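Local coordinates for protein Ps01740 (Pseudomonas sp. UW4, PDB 5UIF) that probably acts as a hydrolase of the tautomerase superfamily, a homologue of cis-3-chloroacrylic acid dehalogenase, and assembles from three copies of its chain, at residues S26-T29 and G33-A36; Q18-S23 and T84-A89; A51-A54 and T59-I62. All coordinates share one frame; numbering follows the deposited sequence.

Contact 1: residues S26-T29 and G33-A36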
loop_
_atom_site.group_PDB
_atom_site.type_symbol
_atom_site.label_atom_id
_atom_site.label_comp_id
_atom_site.label_asym_id
_atom_site.label_seq_id
_atom_site.Cartn_x
_atom_site.Cartn_y
_atom_site.Cartn_z
ATOM N N SER A 26 0.448 15.073 15.272
ATOM C CA SER A 26 0.734 15.388 16.668
ATOM C C SER A 26 1.078 14.140 17.476
ATOM O O SER A 26 1.989 14.157 18.304
ATOM C CB SER A 26 -0.457 16.105 17.304
ATOM O OG SER A 26 -0.221 16.362 18.677
ATOM N N ILE A 27 0.341 13.062 17.230
ATOM C CA ILE A 27 0.552 11.801 17.932
ATOM C C ILE A 27 1.917 11.203 17.598
ATOM O O ILE A 27 2.616 10.699 18.479
ATOM C CB ILE A 27 -0.557 10.785 17.592
ATOM C CG1 ILE A 27 -1.906 11.284 18.112
ATOM C CG2 ILE A 27 -0.243 9.421 18.185
ATOM C CD1 ILE A 27 -3.095 10.555 17.526
ATOM N N HIS A 28 2.301 11.275 16.327
ATOM C CA HIS A 28 3.574 10.716 15.885
ATOM C C HIS A 28 4.772 11.520 16.387
ATOM O O HIS A 28 5.742 10.948 16.886
ATOM C CB HIS A 28 3.624 10.630 14.359
ATOM C CG HIS A 28 4.902 10.054 13.832
ATOM N ND1 HIS A 28 5.089 8.701 13.653
ATOM C CD2 HIS A 28 6.060 10.647 13.459
ATOM C CE1 HIS A 28 6.306 8.485 13.187
ATOM N NE2 HIS A 28 6.916 9.648 13.061
ATOM N N THR A 29 4.703 12.841 16.246
ATOM C CA THR A 29 5.801 13.719 16.643
ATOM C C THR A 29 6.081 13.647 18.142
ATOM O O THR A 29 7.196 13.912 18.587
ATOM C CB THR A 29 5.516 15.187 16.266
ATOM O OG1 THR A 29 4.280 15.604 16.862
ATOM C CG2 THR A 29 5.428 15.346 14.756
ATOM N N GLY A 33 9.310 11.569 18.739
ATOM C CA GLY A 33 10.211 12.697 18.885
ATOM C C GLY A 33 10.788 13.132 17.552
ATOM O O GLY A 33 11.909 13.634 17.481
ATOM N N ALA A 34 10.011 12.937 16.491
ATOM C CA ALA A 34 10.436 13.300 15.144
ATOM C C ALA A 34 9.733 14.572 14.681
ATOM O O ALA A 34 8.571 14.796 15.018
ATOM C CB ALA A 34 10.164 12.155 14.177
ATOM N N PRO A 35 10.439 15.414 13.908
ATOM C CA PRO A 35 9.879 16.678 13.412
ATOM C C PRO A 35 8.662 16.474 12.512
ATOM O O PRO A 35 8.557 15.454 11.831
ATOM C CB PRO A 35 11.042 17.296 12.627
ATOM C CG PRO A 35 11.948 16.156 12.312
ATOM C CD PRO A 35 11.833 15.224 13.473
ATOM N N ALA A 36 7.758 17.449 12.514
ATOM C CA ALA A 36 6.499 17.342 11.783
ATOM C C ALA A 36 6.691 17.413 10.270
ATOM O O ALA A 36 5.869 16.902 9.512
ATOM C CB ALA A 36 5.538 18.432 12.239
#

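Contact 2: residues Q18-S23 and T84-A89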
loop_
_atom_site.group_PDB
_atom_site.type_symbol
_atom_site.label_atom_id
_atom_site.label_comp_id
_atom_site.label_asym_id
_atom_site.label_seq_id
_atom_site.Cartn_x
_atom_site.Cartn_y
_atom_site.Cartn_z
ATOM N N GLN A 18 -8.676 17.119 7.526
ATOM C CA GLN A 18 -7.804 18.121 8.126
ATOM C C GLN A 18 -7.554 17.799 9.595
ATOM O O GLN A 18 -6.421 17.864 10.072
ATOM C CB GLN A 18 -8.414 19.518 7.990
ATOM C CG GLN A 18 -7.567 20.628 8.591
ATOM C CD GLN A 18 -6.274 20.854 7.831
ATOM O OE1 GLN A 18 -6.222 20.694 6.612
ATOM N NE2 GLN A 18 -5.222 21.225 8.550
ATOM N N SER A 19 -8.621 17.446 10.304
ATOM C CA SER A 19 -8.534 17.112 11.722
ATOM C C SER A 19 -7.683 15.869 11.953
ATOM O O SER A 19 -6.812 15.857 12.822
ATOM C CB SER A 19 -9.931 16.904 12.308
ATOM O OG SER A 19 -10.715 18.079 12.191
ATOM N N LEU A 20 -7.938 14.827 11.168
ATOM C CA LEU A 20 -7.220 13.565 11.308
ATOM C C LEU A 20 -5.741 13.712 10.966
ATOM O O LEU A 20 -4.888 13.102 11.608
ATOM C CB LEU A 20 -7.859 12.488 10.429
ATOM C CG LEU A 20 -9.233 11.987 10.882
ATOM C CD1 LEU A 20 -9.861 11.092 9.824
ATOM C CD2 LEU A 20 -9.126 11.258 12.213
ATOM N N ALA A 21 -5.441 14.526 9.957
ATOM C CA ALA A 21 -4.059 14.759 9.552
ATOM C C ALA A 21 -3.282 15.485 10.647
ATOM O O ALA A 21 -2.135 15.144 10.936
ATOM C CB ALA A 21 -4.011 15.551 8.257
ATOM N N GLU A 22 -3.914 16.488 11.248
ATOM C CA GLU A 22 -3.304 17.232 12.344
ATOM C C GLU A 22 -3.143 16.354 13.579
ATOM O O GLU A 22 -2.140 16.438 14.287
ATOM C CB GLU A 22 -4.137 18.469 12.688
ATOM C CG GLU A 22 -4.106 19.566 11.636
ATOM C CD GLU A 22 -4.976 20.751 12.009
ATOM O OE1 GLU A 22 -5.981 20.551 12.723
ATOM O OE2 GLU A 22 -4.654 21.884 11.591
ATOM N N SER A 23 -4.140 15.510 13.829
ATOM C CA SER A 23 -4.134 14.633 14.993
ATOM C C SER A 23 -3.044 13.573 14.887
ATOM O O SER A 23 -2.259 13.390 15.816
ATOM C CB SER A 23 -5.500 13.967 15.168
ATOM O OG SER A 23 -5.495 13.081 16.274
ATOM N N THR A 84 -6.515 5.155 16.757
ATOM C CA THR A 84 -7.780 4.427 16.767
ATOM C C THR A 84 -8.863 5.186 17.530
ATOM O O THR A 84 -9.989 5.329 17.049
ATOM C CB THR A 84 -7.617 3.027 17.389
ATOM O OG1 THR A 84 -6.550 2.330 16.732
ATOM C CG2 THR A 84 -8.903 2.228 17.254
ATOM N N ASP A 85 -8.516 5.671 18.720
ATOM C CA ASP A 85 -9.447 6.435 19.546
ATOM C C ASP A 85 -9.905 7.707 18.842
ATOM O O ASP A 85 -11.080 8.071 18.896
ATOM C CB ASP A 85 -8.808 6.791 20.890
ATOM C CG ASP A 85 -8.774 5.618 21.850
ATOM O OD1 ASP A 85 -9.634 4.720 21.726
ATOM O OD2 ASP A 85 -7.891 5.597 22.734
ATOM N N VAL A 86 -8.966 8.376 18.181
ATOM C CA VAL A 86 -9.251 9.623 17.483
ATOM C C VAL A 86 -10.192 9.408 16.300
ATOM O O VAL A 86 -11.166 10.145 16.136
ATOM C CB VAL A 86 -7.951 10.298 16.994
ATOM C CG1 VAL A 86 -8.237 11.279 15.865
ATOM C CG2 VAL A 86 -7.247 10.994 18.152
ATOM N N TYR A 87 -9.909 8.395 15.486
ATOM C CA TYR A 87 -10.718 8.135 14.299
ATOM C C TYR A 87 -12.163 7.798 14.657
ATOM O O TYR A 87 -13.094 8.229 13.977
ATOM C CB TYR A 87 -10.119 7.000 13.462
ATOM C CG TYR A 87 -10.892 6.746 12.188
ATOM C CD1 TYR A 87 -10.634 7.480 11.038
ATOM C CD2 TYR A 87 -11.892 5.782 12.139
ATOM C CE1 TYR A 87 -11.344 7.257 9.874
ATOM C CE2 TYR A 87 -12.609 5.554 10.982
ATOM C CZ TYR A 87 -12.330 6.293 9.851
ATOM O OH TYR A 87 -13.042 6.067 8.695
ATOM N N MET A 88 -12.345 7.019 15.718
ATOM C CA MET A 88 -13.682 6.643 16.161
ATOM C C MET A 88 -14.443 7.848 16.701
ATOM O O MET A 88 -15.669 7.903 16.631
ATOM C CB MET A 88 -13.611 5.549 17.228
ATOM C CG MET A 88 -13.160 4.196 16.706
ATOM S SD MET A 88 -13.130 2.947 18.005
ATOM C CE MET A 88 -14.832 3.002 18.565
ATOM N N ALA A 89 -13.706 8.814 17.240
ATOM C CA ALA A 89 -14.314 10.015 17.799
ATOM C C ALA A 89 -14.676 11.012 16.703
ATOM O O ALA A 89 -15.680 11.717 16.797
ATOM C CB ALA A 89 -13.382 10.657 18.807
#

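Contact 3: residues A51-A54 and T59-I62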
loop_
_atom_site.group_PDB
_atom_site.type_symbol
_atom_site.label_atom_id
_atom_site.label_comp_id
_atom_site.label_asym_id
_atom_site.label_seq_id
_atom_site.Cartn_x
_atom_site.Cartn_y
_atom_site.Cartn_z
ATOM N N ALA A 51 -15.274 -2.652 -0.980
ATOM C CA ALA A 51 -14.769 -2.935 0.357
ATOM C C ALA A 51 -15.580 -4.059 0.991
ATOM O O ALA A 51 -16.804 -3.967 1.098
ATOM C CB ALA A 51 -14.814 -1.686 1.223
ATOM N N PHE A 52 -14.900 -5.120 1.408
ATOM C CA PHE A 52 -15.585 -6.296 1.930
ATOM C C PHE A 52 -15.105 -6.692 3.321
ATOM O O PHE A 52 -13.923 -6.580 3.641
ATOM C CB PHE A 52 -15.415 -7.477 0.973
ATOM C CG PHE A 52 -16.129 -7.304 -0.337
ATOM C CD1 PHE A 52 -15.542 -6.598 -1.374
ATOM C CD2 PHE A 52 -17.385 -7.854 -0.533
ATOM C CE1 PHE A 52 -16.197 -6.439 -2.581
ATOM C CE2 PHE A 52 -18.043 -7.700 -1.738
ATOM C CZ PHE A 52 -17.449 -6.991 -2.763
ATOM N N THR A 53 -16.044 -7.153 4.139
ATOM C CA THR A 53 -15.738 -7.714 5.448
ATOM C C THR A 53 -16.564 -8.981 5.644
ATOM O O THR A 53 -17.788 -8.954 5.509
ATOM C CB THR A 53 -16.027 -6.718 6.586
ATOM O OG1 THR A 53 -15.199 -5.559 6.431
ATOM C CG2 THR A 53 -15.749 -7.354 7.938
ATOM N N ALA A 54 -15.882 -10.082 5.951
ATOM C CA ALA A 54 -16.508 -11.399 6.060
ATOM C C ALA A 54 -17.232 -11.778 4.772
ATOM O O ALA A 54 -18.321 -12.350 4.803
ATOM C CB ALA A 54 -17.465 -11.444 7.248
ATOM N N THR A 59 -18.078 -1.322 5.185
ATOM C CA THR A 59 -17.334 -0.069 5.144
ATOM C C THR A 59 -16.242 -0.011 6.210
ATOM O O THR A 59 -16.318 0.800 7.133
ATOM C CB THR A 59 -18.270 1.140 5.329
ATOM O OG1 THR A 59 -18.963 1.024 6.578
ATOM C CG2 THR A 59 -19.284 1.209 4.198
ATOM N N PRO A 60 -15.215 -0.869 6.087
ATOM C CA PRO A 60 -14.131 -0.815 7.069
ATOM C C PRO A 60 -13.226 0.389 6.836
ATOM O O PRO A 60 -13.238 0.966 5.749
ATOM C CB PRO A 60 -13.379 -2.124 6.828
ATOM C CG PRO A 60 -13.584 -2.390 5.378
ATOM C CD PRO A 60 -14.968 -1.890 5.052
ATOM N N ALA A 61 -12.457 0.762 7.851
ATOM C CA ALA A 61 -11.512 1.862 7.728
ATOM C C ALA A 61 -10.104 1.380 8.048
ATOM O O ALA A 61 -9.844 0.875 9.140
ATOM C CB ALA A 61 -11.904 3.007 8.641
ATOM N N ILE A 62 -9.198 1.534 7.089
ATOM C CA ILE A 62 -7.836 1.044 7.250
ATOM C C ILE A 62 -6.827 2.187 7.279
ATOM O O ILE A 62 -6.677 2.924 6.304
ATOM C CB ILE A 62 -7.449 0.059 6.126
ATOM C CG1 ILE A 62 -8.271 -1.229 6.228
ATOM C CG2 ILE A 62 -5.966 -0.268 6.193
ATOM C CD1 ILE A 62 -9.601 -1.186 5.499
#

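Contact 1: residues S26-T29 and G33-A36
T29 meets G33 and A34 through its backbone first of all. The amide N of G33 reaches T29 O at 3.2 Å, but the N-H...O angle is only 126°, so the hydrogen bond that closes this last helical turn is weak. Two CA-H...O contacts run beside it: G33 CA lies 3.3 Å from T29 O, and T29 CA lies 3.4 Å from A34 O. Each segment thus supplies one carbonyl oxygen to a CA of the other. Helix ends often rely on a residue of positive phi to leave the helical path, and G33, at phi 77°, is the one here; such a conformation by itself favours glycine.

The turn ends helix 14-32 and starts the loop to strand 40-46, which runs parallel to strand 2-8, so the contact lies within the connection of a beta-alpha-beta crossover.

Van der Waals contact is carried mainly by the T29 methyl. With chi1 at 57°, OG1 is set between the backbone N and the carbonyl carbon and is hydrogen-bonded to T25 O in the preceding turn; the same rotation sets CG2 beside the backbone N, facing the loop. There CG2 lies against A34 O, and its apolar neighbours are A36 CA at 3.7 Å and A36 CB at 4.0 Å. A36 in turn packs on A54 of the second subunit.

H28 adds a ring contact: A34 CB approaches NE2 obliquely at 4.3 Å. The ring's other nitrogen, ND1, is hydrogen-bonded to Y3 OH, a tie to strand 2-8, and the side chain also touches P1, at the amino terminus that in this superfamily is typically a catalytic proline.

Contact 2: residues Q18-S23 and T84-A89
V86 is the first residue of 84-89 to touch helix 18-23, and it spreads its two methyls over S23. S23 OG, with chi1 178° carrying it anti to the backbone N, points into the fork of the valine and lies 3.3 Å from both V86 CG1 and V86 CG2. CG1 has a second neighbour in L20 CD2, 3.8 Å away; here the leucine and the valine lie alongside each other, running in opposite senses. Y87 follows, its ring directed toward the sheet, and L20 CD1 comes obliquely to CD1 of the ring at 3.9 Å. L20 CD2 thus goes chiefly to V86 and CD1 to the Y87 ring, and an alanine here would probably open a gap beside that ring and remove the leucine methyl that packs on V86 CG1. Beyond L20, the tyrosine packs on A61 and I63 of strand 61-68 and on V98 of strand 98-105. With axes 10.6 Å apart and N-to-C directions at 166°, the helices pair nearly antiparallel on one face of the sheet, each crossing over in one of the two beta-alpha-beta units (2-8, 14-32, 40-46 and 61-68, 73-91, 98-105) of the tautomerase superfamily fold.

Contact 3: residues A51-A54 and T59-I62
T53 OG1 stands over one side of the P60 ring, tilted from the ring normal, while A51 CB comes to CD at its rim. The hydroxyl lies 3.7 Å from P60 CG and 3.9 Å from both CB and CD, so the oxygen rests against three ring carbons. A51 CB approaches only CD, at 3.8 Å, an apolar touch. H40 of the third subunit packs on the same proline. Sheet extension across a subunit interface is illustrated here: residues 51-53 form an antiparallel ladder with a strand of the third subunit, carrying the sheet across the interface, as is usual in trimers of the tautomerase superfamily. Within its own chain, the strand turns back as a short hairpin with 56-57, and A51 is bonded through its backbone to A58. P60 then brings the chain to strand 61-68 of the central sheet. The polar end of T53 belongs to the interface: at chi1 -62° its OG1 sits beside the backbone N, where it is hydrogen-bonded to ND1 of H40 of the third subunit.

How the contacts relate
Read from the N terminus, contact 2 opens first, at 18-23 on helix 14-32. Contact 1 follows at the end of the same helix and closes a very short loop between 26-29 and 33-36. Contact 3 closes the next one, from 51-54 to 59-62. Contact 2 closes only at 84-89, so contacts 1 and 3 lie in series, both nested inside its long loop, and none cross. I27 CD1 links contact 1 to V86 CG2 of contact 2, and Y87 OH meets A61 CB of contact 3. Contacts 1 and 3 are about 29 Å apart between centres. The helix pair of contact 2 touches both, lying between the helix end and strand 61-68.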